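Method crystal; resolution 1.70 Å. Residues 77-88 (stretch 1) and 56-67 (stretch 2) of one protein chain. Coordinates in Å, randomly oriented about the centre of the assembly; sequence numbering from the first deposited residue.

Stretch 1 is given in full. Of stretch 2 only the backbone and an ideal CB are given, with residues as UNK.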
ATOM      1  N   PRO B  77      -1.525 -21.017 -11.198  1.00 25.69           N
ATOM      2  CA  PRO B  77      -0.841 -19.733 -11.262  1.00 26.82           C
ATOM      3  C   PRO B  77       0.254 -19.714 -10.194  1.00 27.87           C
ATOM      4  O   PRO B  77       0.160 -20.414  -9.180  1.00 34.12           O
ATOM      5  CB  PRO B  77      -1.920 -18.725 -10.844  1.00 27.10           C
ATOM      6  CG  PRO B  77      -2.951 -19.505 -10.049  1.00 30.82           C
ATOM      7  CD  PRO B  77      -2.841 -20.924 -10.557  1.00 25.98           C
ATOM      8  N   HIS B  78       1.267 -18.883 -10.419  1.00 31.24           N
ATOM      9  CA  HIS B  78       2.309 -18.638  -9.426  1.00 30.37           C
ATOM     10  C   HIS B  78       1.872 -17.460  -8.574  1.00 28.06           C
ATOM     11  O   HIS B  78       1.690 -16.377  -9.124  1.00 27.21           O
ATOM     12  CB  HIS B  78       3.638 -18.366 -10.139  1.00 32.43           C
ATOM     13  CG  HIS B  78       3.985 -19.438 -11.118  1.00 45.05           C
ATOM     14  ND1 HIS B  78       4.276 -20.730 -10.727  1.00 46.51           N
ATOM     15  CD2 HIS B  78       4.077 -19.427 -12.467  1.00 51.46           C
ATOM     16  CE1 HIS B  78       4.549 -21.459 -11.784  1.00 48.18           C
ATOM     17  NE2 HIS B  78       4.432 -20.684 -12.867  1.00 50.93           N
ATOM     18  N   ILE B  79       1.653 -17.709  -7.277  1.00 26.71           N
ATOM     19  CA  ILE B  79       1.173 -16.721  -6.327  1.00 25.46           C
ATOM     20  C   ILE B  79       2.293 -16.476  -5.312  1.00 29.11           C
ATOM     21  O   ILE B  79       2.814 -17.420  -4.712  1.00 25.48           O
ATOM     22  CB  ILE B  79      -0.150 -17.175  -5.668  1.00 25.50           C
ATOM     23  CG1 ILE B  79      -1.206 -17.604  -6.704  1.00 24.65           C
ATOM     24  CG2 ILE B  79      -0.707 -16.143  -4.686  1.00 25.85           C
ATOM     25  CD1 ILE B  79      -2.625 -17.689  -6.130  1.00 23.96           C
ATOM     26  N   ARG B  80       2.650 -15.198  -5.125  1.00 24.28           N
ATOM     27  CA  ARG B  80       3.621 -14.777  -4.121  1.00 26.02           C
ATOM     28  C   ARG B  80       2.944 -13.725  -3.243  1.00 24.72           C
ATOM     29  O   ARG B  80       2.363 -12.763  -3.764  1.00 21.83           O
ATOM     30  CB  ARG B  80       4.769 -14.053  -4.828  1.00 29.23           C
ATOM     31  CG  ARG B  80       6.130 -14.137  -4.151  1.00 38.28           C
ATOM     32  CD  ARG B  80       7.264 -13.653  -5.045  1.00 41.74           C
ATOM     33  NE  ARG B  80       6.886 -12.530  -5.910  1.00 48.48           N
ATOM     34  CZ  ARG B  80       7.208 -11.242  -5.702  1.00 46.73           C
ATOM     35  NH1 ARG B  80       7.937 -10.890  -4.655  1.00 48.80           N
ATOM     36  NH2 ARG B  80       6.820 -10.304  -6.557  1.00 43.25           N
ATOM     37  N   PHE B  81       3.076 -13.861  -1.925  1.00 23.24           N
ATOM     38  CA  PHE B  81       2.666 -12.773  -1.054  1.00 21.29           C
ATOM     39  C   PHE B  81       3.717 -11.668  -1.128  1.00 23.86           C
ATOM     40  O   PHE B  81       4.922 -11.949  -1.078  1.00 24.35           O
ATOM     41  CB  PHE B  81       2.478 -13.236   0.390  1.00 20.14           C
ATOM     42  CG  PHE B  81       1.142 -13.862   0.708  1.00 20.81           C
ATOM     43  CD1 PHE B  81       0.924 -15.219   0.469  1.00 21.24           C
ATOM     44  CD2 PHE B  81       0.122 -13.116   1.276  1.00 21.15           C
ATOM     45  CE1 PHE B  81      -0.299 -15.795   0.777  1.00 20.84           C
ATOM     46  CE2 PHE B  81      -1.086 -13.697   1.602  1.00 21.73           C
ATOM     47  CZ  PHE B  81      -1.284 -15.042   1.363  1.00 21.23           C
ATOM     48  N   LEU B  82       3.248 -10.422  -1.237  1.00 20.90           N
ATOM     49  CA  LEU B  82       4.126  -9.262  -1.128  1.00 21.20           C
ATOM     50  C   LEU B  82       4.158  -8.787   0.318  1.00 22.93           C
ATOM     51  O   LEU B  82       5.214  -8.358   0.794  1.00 23.98           O
ATOM     52  CB  LEU B  82       3.635  -8.137  -2.037  1.00 21.95           C
ATOM     53  CG  LEU B  82       3.672  -8.425  -3.538  1.00 23.17           C
ATOM     54  CD1 LEU B  82       3.350  -7.153  -4.315  1.00 24.30           C
ATOM     55  CD2 LEU B  82       5.016  -8.972  -3.981  1.00 23.48           C
ATOM     56  N   SER B  83       2.982  -8.796   0.979  1.00 21.51           N
ATOM     57  CA  SER B  83       2.867  -8.621   2.409  1.00 21.39           C
ATOM     58  C   SER B  83       3.364  -9.882   3.106  1.00 24.97           C
ATOM     59  O   SER B  83       2.896 -10.965   2.777  1.00 24.70           O
ATOM     60  CB  SER B  83       1.422  -8.375   2.795  1.00 22.47           C
ATOM     61  OG  SER B  83       0.893  -7.207   2.166  1.00 23.59           O
ATOM     62  N   LYS B  84       4.221  -9.714   4.119  1.00 22.29           N
ATOM     63  CA  LYS B  84       4.752 -10.811   4.923  1.00 24.44           C
ATOM     64  C   LYS B  84       3.652 -11.483   5.750  1.00 22.36           C
ATOM     65  O   LYS B  84       2.854 -10.820   6.414  1.00 24.14           O
ATOM     66  CB  LYS B  84       5.867 -10.313   5.849  1.00 28.06           C
ATOM     67  CG  LYS B  84       6.857 -11.405   6.241  1.00 33.33           C
ATOM     68  CD  LYS B  84       8.068 -10.892   6.980  1.00 33.05           C
ATOM     69  CE  LYS B  84       9.221 -11.866   6.939  1.00 38.74           C
ATOM     70  NZ  LYS B  84      10.416 -11.260   7.565  1.00 39.52           N
ATOM     71  N   VAL B  85       3.615 -12.815   5.657  1.00 23.11           N
ATOM     72  CA  VAL B  85       2.677 -13.641   6.406  1.00 25.09           C
ATOM     73  C   VAL B  85       3.446 -14.799   7.031  1.00 25.68           C
ATOM     74  O   VAL B  85       4.497 -15.201   6.513  1.00 24.50           O
ATOM     75  CB  VAL B  85       1.534 -14.176   5.515  1.00 24.69           C
ATOM     76  CG1 VAL B  85       0.563 -13.064   5.129  1.00 23.36           C
ATOM     77  CG2 VAL B  85       2.054 -14.892   4.268  1.00 24.86           C
ATOM     78  N   ASN B  86       2.877 -15.299   8.136  1.00 25.89           N
ATOM     79  CA  ASN B  86       3.220 -16.594   8.719  1.00 25.23           C
ATOM     80  C   ASN B  86       2.037 -17.541   8.501  1.00 23.98           C
ATOM     81  O   ASN B  86       1.024 -17.493   9.218  1.00 26.55           O
ATOM     82  CB  ASN B  86       3.560 -16.462  10.207  1.00 27.22           C
ATOM     83  CG  ASN B  86       3.874 -17.785  10.887  1.00 31.35           C
ATOM     84  OD1 ASN B  86       4.269 -18.755  10.227  1.00 28.10           O
ATOM     85  ND2 ASN B  86       3.700 -17.821  12.209  1.00 27.60           N
ATOM     86  N   LEU B  87       2.183 -18.355   7.458  1.00 26.38           N
ATOM     87  CA  LEU B  87       1.174 -19.303   7.013  1.00 27.37           C
ATOM     88  C   LEU B  87       1.909 -20.512   6.450  1.00 26.30           C
ATOM     89  O   LEU B  87       2.876 -20.380   5.715  1.00 31.56           O
ATOM     90  CB  LEU B  87       0.305 -18.615   5.944  1.00 24.53           C
ATOM     91  CG  LEU B  87      -1.021 -19.297   5.618  1.00 24.75           C
ATOM     92  CD1 LEU B  87      -1.994 -19.159   6.790  1.00 24.38           C
ATOM     93  CD2 LEU B  87      -1.626 -18.725   4.325  1.00 25.56           C
ATOM     94  N   PRO B  88       1.490 -21.751   6.793  1.00 31.00           N
ATOM     95  CA  PRO B  88       2.239 -22.954   6.413  1.00 30.05           C
ATOM     96  C   PRO B  88       2.507 -23.105   4.924  1.00 29.63           C
ATOM     97  O   PRO B  88       3.631 -23.407   4.548  1.00 31.49           O
ATOM     98  CB  PRO B  88       1.390 -24.117   6.954  1.00 32.28           C
ATOM     99  CG  PRO B  88       0.594 -23.495   8.063  1.00 29.42           C
ATOM    100  CD  PRO B  88       0.323 -22.059   7.629  1.00 30.17           C
ATOM    101  N   UNK B  56      -5.181 -13.721  13.810  1.00 29.83           N
ATOM    102  CA  UNK B  56      -4.055 -12.804  13.962  1.00 31.58           C
ATOM    103  C   UNK B  56      -3.742 -12.128  12.626  1.00 30.65           C
ATOM    104  O   UNK B  56      -2.878 -11.261  12.550  1.00 34.29           O
ATOM    105  CB  UNK B  56      -2.824 -13.545  14.489  1.00 31.58           C
ATOM    106  N   UNK B  57      -4.468 -12.513  11.574  1.00 29.39           N
ATOM    107  CA  UNK B  57      -4.391 -11.835  10.289  1.00 28.85           C
ATOM    108  C   UNK B  57      -5.437 -10.721  10.146  1.00 27.85           C
ATOM    109  O   UNK B  57      -5.389 -10.008   9.149  1.00 26.25           O
ATOM    110  CB  UNK B  57      -4.561 -12.854   9.160  1.00 28.85           C
ATOM    111  N   UNK B  58      -6.365 -10.559  11.107  1.00 26.47           N
ATOM    112  CA  UNK B  58      -7.636  -9.881  10.864  1.00 28.82           C
ATOM    113  C   UNK B  58      -7.435  -8.460  10.336  1.00 26.65           C
ATOM    114  O   UNK B  58      -6.649  -7.697  10.890  1.00 24.57           O
ATOM    115  CB  UNK B  58      -8.464  -9.844  12.150  1.00 28.82           C
ATOM    116  N   UNK B  59      -8.181  -8.154   9.264  1.00 27.08           N
ATOM    117  CA  UNK B  59      -8.339  -6.834   8.657  1.00 26.90           C
ATOM    118  C   UNK B  59      -7.040  -6.317   8.031  1.00 26.19           C
ATOM    119  O   UNK B  59      -7.028  -5.206   7.500  1.00 27.56           O
ATOM    120  CB  UNK B  59      -8.837  -5.838   9.706  1.00 26.90           C
ATOM    121  N   UNK B  60      -5.970  -7.122   8.046  1.00 23.46           N
ATOM    122  CA  UNK B  60      -4.769  -6.708   7.343  1.00 22.02           C
ATOM    123  C   UNK B  60      -5.071  -6.684   5.845  1.00 22.85           C
ATOM    124  O   UNK B  60      -5.645  -7.639   5.297  1.00 22.97           O
ATOM    125  CB  UNK B  60      -3.596  -7.639   7.657  1.00 22.02           C
ATOM    126  N   UNK B  61      -4.594  -5.624   5.167  1.00 20.62           N
ATOM    127  CA  UNK B  61      -4.710  -5.550   3.711  1.00 18.85           C
ATOM    128  C   UNK B  61      -3.481  -6.207   3.104  1.00 20.44           C
ATOM    129  O   UNK B  61      -2.410  -5.617   3.085  1.00 22.83           O
ATOM    130  CB  UNK B  61      -4.853  -4.104   3.232  1.00 18.85           C
ATOM    131  N   UNK B  62      -3.601  -7.489   2.728  1.00 18.47           N
ATOM    132  CA  UNK B  62      -2.433  -8.225   2.278  1.00 19.43           C
ATOM    133  C   UNK B  62      -2.374  -8.218   0.749  1.00 18.14           C
ATOM    134  O   UNK B  62      -3.328  -8.603   0.076  1.00 18.66           O
ATOM    135  CB  UNK B  62      -2.459  -9.658   2.814  1.00 19.43           C
ATOM    136  N   UNK B  63      -1.194  -7.907   0.189  1.00 17.49           N
ATOM    137  CA  UNK B  63      -0.995  -7.782  -1.245  1.00 18.90           C
ATOM    138  C   UNK B  63      -0.249  -9.012  -1.760  1.00 20.06           C
ATOM    139  O   UNK B  63       0.671  -9.503  -1.098  1.00 18.71           O
ATOM    140  CB  UNK B  63      -0.230  -6.500  -1.580  1.00 18.90           C
ATOM    141  N   UNK B  64      -0.656  -9.458  -2.950  1.00 18.91           N
ATOM    142  CA  UNK B  64      -0.052 -10.597  -3.630  1.00 19.72           C
ATOM    143  C   UNK B  64       0.226 -10.260  -5.088  1.00 19.27           C
ATOM    144  O   UNK B  64      -0.423  -9.388  -5.681  1.00 18.93           O
ATOM    145  CB  UNK B  64      -0.958 -11.826  -3.531  1.00 19.72           C
ATOM    146  N   UNK B  65       1.163 -10.986  -5.696  1.00 20.96           N
ATOM    147  CA  UNK B  65       1.351 -10.920  -7.125  1.00 22.65           C
ATOM    148  C   UNK B  65       1.024 -12.300  -7.684  1.00 28.47           C
ATOM    149  O   UNK B  65       1.360 -13.306  -7.029  1.00 26.48           O
ATOM    150  CB  UNK B  65       2.771 -10.481  -7.487  1.00 22.65           C
ATOM    151  N   UNK B  66       0.349 -12.303  -8.846  1.00 24.53           N
ATOM    152  CA  UNK B  66      -0.032 -13.518  -9.552  1.00 27.80           C
ATOM    153  C   UNK B  66       0.566 -13.501 -10.951  1.00 26.29           C
ATOM    154  O   UNK B  66       0.401 -12.548 -11.723  1.00 24.91           O
ATOM    155  CB  UNK B  66      -1.554 -13.659  -9.616  1.00 27.80           C
ATOM    156  N   UNK B  67       1.255 -14.596 -11.278  1.00 26.48           N
ATOM    157  CA  UNK B  67       1.801 -14.804 -12.601  1.00 27.14           C
ATOM    158  C   UNK B  67       1.084 -15.987 -13.245  1.00 29.76           C
ATOM    159  O   UNK B  67       1.119 -17.072 -12.686  1.00 27.44           O
ATOM    160  CB  UNK B  67       3.312 -15.037 -12.542  1.00 27.14           C
TER

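Positions 56, 58 and 59 have no atom of stretch 1 within 5.5 Å of the ideal CB, so this contact constrains them little. Position 59 has phi/psi of 66/3, a left-handed conformation that favours glycine or asparagine without excluding others. The deposited residues are T56, E58 and Y59; Y59 is third in a type II turn running from position 57 to position 60.

Position 57 also has an open CB, but its CA-to-CB bond points toward stretch 1, across a gap bordered by V85, N86 and L87. A long side chain with an apolar reach, such as phenylalanine, tyrosine, tryptophan or methionine, would suit it. It is F57: CZ lies 3.6 Å from L87 CD1, while N86 O meets the ring edge, 3.2 Å from F57 CZ.

Position 60 points toward stretch 1 from a distance, so a long polar chain is plausible. R60 makes no direct contact; a water accepts a weak hydrogen bond from R60 NH1 and donates one to K84 O. Position 61 points away and is undetermined here; it is I61.

At position 62 the CB is 4.1 Å from S83 CB and 4.4 Å from F81 CE2, an apolar setting suited to leucine, isoleucine, valine or methionine. L62 places CD1 4.0 Å from V85 CG1.

Position 63 points sideways, its CB 4.0 Å from S83 OG and 4.2 Å from L82 CB; small residues fit readily. S63 bonds through its backbone: N donates to S83 OG (3.0 Å), and O accepts from L82 N (2.7 Å) and S83 N (3.2 Å).

Position 64, a non-hydrogen-bonded partner of F81, shares a sheet face with I79 and F81, favouring a branched aliphatic or methionine. L64 sets CD2 3.5 Å from the F81 ring centroid, 3° off the normal, a CH-pi contact; the same L64 CD2 is 3.6 Å from I79 CG2.

Position 65 pairs with R80, with backbone hydrogen bonds in both directions. Its CB lies 4.2 Å from R80 NH2, so an acidic residue is attractive, though glutamine could also accept. E65 forms a salt bridge, OE2 to R80 NH2 at 2.9 Å, near the guanidinium plane.

Position 66 returns to the I79 face, with P77 CB 5.2 Å from its CB; valine, isoleucine or leucine would suit. I66 CG2 packs 3.6 Å from P77 CB.

Position 67 is on the H78 face, where aromatic or polar residues are reasonable. Y67 N donates to H78 O (2.8 Å), and the two rings meet rim to rim, centroids 5.7 Å apart.

Stretch 2 56-67: TFEYRILSLEIY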
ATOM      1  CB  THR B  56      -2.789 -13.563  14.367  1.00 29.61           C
ATOM      2  OG1 THR B  56      -2.753 -14.707  13.513  1.00 30.08           O
ATOM      3  CG2 THR B  56      -2.804 -13.968  15.826  1.00 30.34           C
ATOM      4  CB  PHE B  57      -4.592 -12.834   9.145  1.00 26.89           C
ATOM      5  CG  PHE B  57      -3.632 -13.998   9.074  1.00 26.21           C
ATOM      6  CD1 PHE B  57      -3.889 -15.170   9.780  1.00 28.46           C
ATOM      7  CD2 PHE B  57      -2.500 -13.952   8.266  1.00 26.42           C
ATOM      8  CE1 PHE B  57      -3.010 -16.243   9.731  1.00 25.88           C
ATOM      9  CE2 PHE B  57      -1.646 -15.044   8.174  1.00 25.98           C
ATOM     10  CZ  PHE B  57      -1.900 -16.190   8.910  1.00 27.00           C
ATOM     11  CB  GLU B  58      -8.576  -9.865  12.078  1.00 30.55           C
ATOM     12  CG  GLU B  58      -8.066  -9.078  13.271  1.00 37.00           C
ATOM     13  CD  GLU B  58      -8.961  -9.143  14.513  1.00 37.44           C
ATOM     14  OE1 GLU B  58      -8.699  -8.403  15.455  1.00 38.65           O
ATOM     15  OE2 GLU B  58      -9.932  -9.930  14.529  1.00 37.48           O
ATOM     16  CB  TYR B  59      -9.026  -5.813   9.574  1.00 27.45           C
ATOM     17  CG  TYR B  59     -10.183  -6.325  10.398  1.00 35.16           C
ATOM     18  CD1 TYR B  59     -11.284  -6.924   9.799  1.00 37.59           C
ATOM     19  CD2 TYR B  59     -10.178  -6.217  11.783  1.00 36.06           C
ATOM     20  CE1 TYR B  59     -12.347  -7.392  10.560  1.00 39.08           C
ATOM     21  CE2 TYR B  59     -11.219  -6.701  12.559  1.00 38.24           C
ATOM     22  CZ  TYR B  59     -12.308  -7.292  11.941  1.00 39.80           C
ATOM     23  OH  TYR B  59     -13.335  -7.776  12.698  1.00 38.21           O
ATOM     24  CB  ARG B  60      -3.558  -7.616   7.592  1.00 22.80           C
ATOM     25  CG  ARG B  60      -3.036  -7.586   9.029  1.00 23.48           C
ATOM     26  CD  ARG B  60      -1.930  -8.572   9.315  1.00 25.12           C
ATOM     27  NE  ARG B  60      -1.375  -8.368  10.657  1.00 24.98           N
ATOM     28  CZ  ARG B  60      -0.087  -8.508  10.940  1.00 23.68           C
ATOM     29  NH1 ARG B  60       0.754  -8.898  10.004  1.00 23.98           N
ATOM     30  NH2 ARG B  60       0.361  -8.275  12.159  1.00 26.04           N
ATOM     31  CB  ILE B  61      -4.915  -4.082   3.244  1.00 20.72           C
ATOM     32  CG1 ILE B  61      -6.233  -3.551   3.808  1.00 19.59           C
ATOM     33  CG2 ILE B  61      -4.925  -3.990   1.721  1.00 19.22           C
ATOM     34  CD1 ILE B  61      -6.349  -2.048   3.813  1.00 21.06           C
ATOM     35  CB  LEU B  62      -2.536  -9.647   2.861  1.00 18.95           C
ATOM     36  CG  LEU B  62      -2.725  -9.740   4.379  1.00 19.49           C
ATOM     37  CD1 LEU B  62      -2.948 -11.193   4.774  1.00 17.87           C
ATOM     38  CD2 LEU B  62      -1.517  -9.189   5.150  1.00 20.73           C
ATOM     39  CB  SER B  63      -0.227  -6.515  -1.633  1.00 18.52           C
ATOM     40  OG  SER B  63      -1.020  -5.328  -1.404  1.00 18.59           O
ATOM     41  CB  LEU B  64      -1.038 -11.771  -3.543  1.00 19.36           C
ATOM     42  CG  LEU B  64      -1.408 -12.219  -2.135  1.00 20.30           C
ATOM     43  CD1 LEU B  64      -2.737 -11.590  -1.677  1.00 17.59           C
ATOM     44  CD2 LEU B  64      -1.496 -13.759  -2.105  1.00 21.87           C
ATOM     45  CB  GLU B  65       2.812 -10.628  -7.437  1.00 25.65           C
ATOM     46  CG  GLU B  65       3.082 -10.474  -8.920  1.00 32.10           C
ATOM     47  CD  GLU B  65       4.363  -9.692  -9.170  1.00 39.89           C
ATOM     48  OE1 GLU B  65       4.286  -8.433  -9.363  1.00 41.12           O
ATOM     49  OE2 GLU B  65       5.427 -10.336  -9.145  1.00 37.57           O
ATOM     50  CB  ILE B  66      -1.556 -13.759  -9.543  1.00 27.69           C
ATOM     51  CG1 ILE B  66      -2.085 -13.615  -8.113  1.00 24.15           C
ATOM     52  CG2 ILE B  66      -1.845 -15.154 -10.129  1.00 26.64           C
ATOM     53  CD1 ILE B  66      -3.600 -13.501  -7.935  1.00 32.37           C
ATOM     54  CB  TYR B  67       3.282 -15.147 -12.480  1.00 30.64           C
ATOM     55  CG  TYR B  67       4.014 -15.401 -13.770  1.00 30.58           C
ATOM     56  CD1 TYR B  67       3.800 -14.617 -14.891  1.00 28.63           C
ATOM     57  CD2 TYR B  67       4.959 -16.415 -13.861  1.00 31.50           C
ATOM     58  CE1 TYR B  67       4.484 -14.822 -16.070  1.00 30.52           C
ATOM     59  CE2 TYR B  67       5.655 -16.636 -15.041  1.00 35.17           C
ATOM     60  CZ  TYR B  67       5.414 -15.844 -16.149  1.00 34.43           C
ATOM     61  OH  TYR B  67       6.079 -16.037 -17.320  1.00 33.75           O
TER
HETATM   62  O   HOH W   1       0.831 -11.071   8.153  1.00 25.78           O
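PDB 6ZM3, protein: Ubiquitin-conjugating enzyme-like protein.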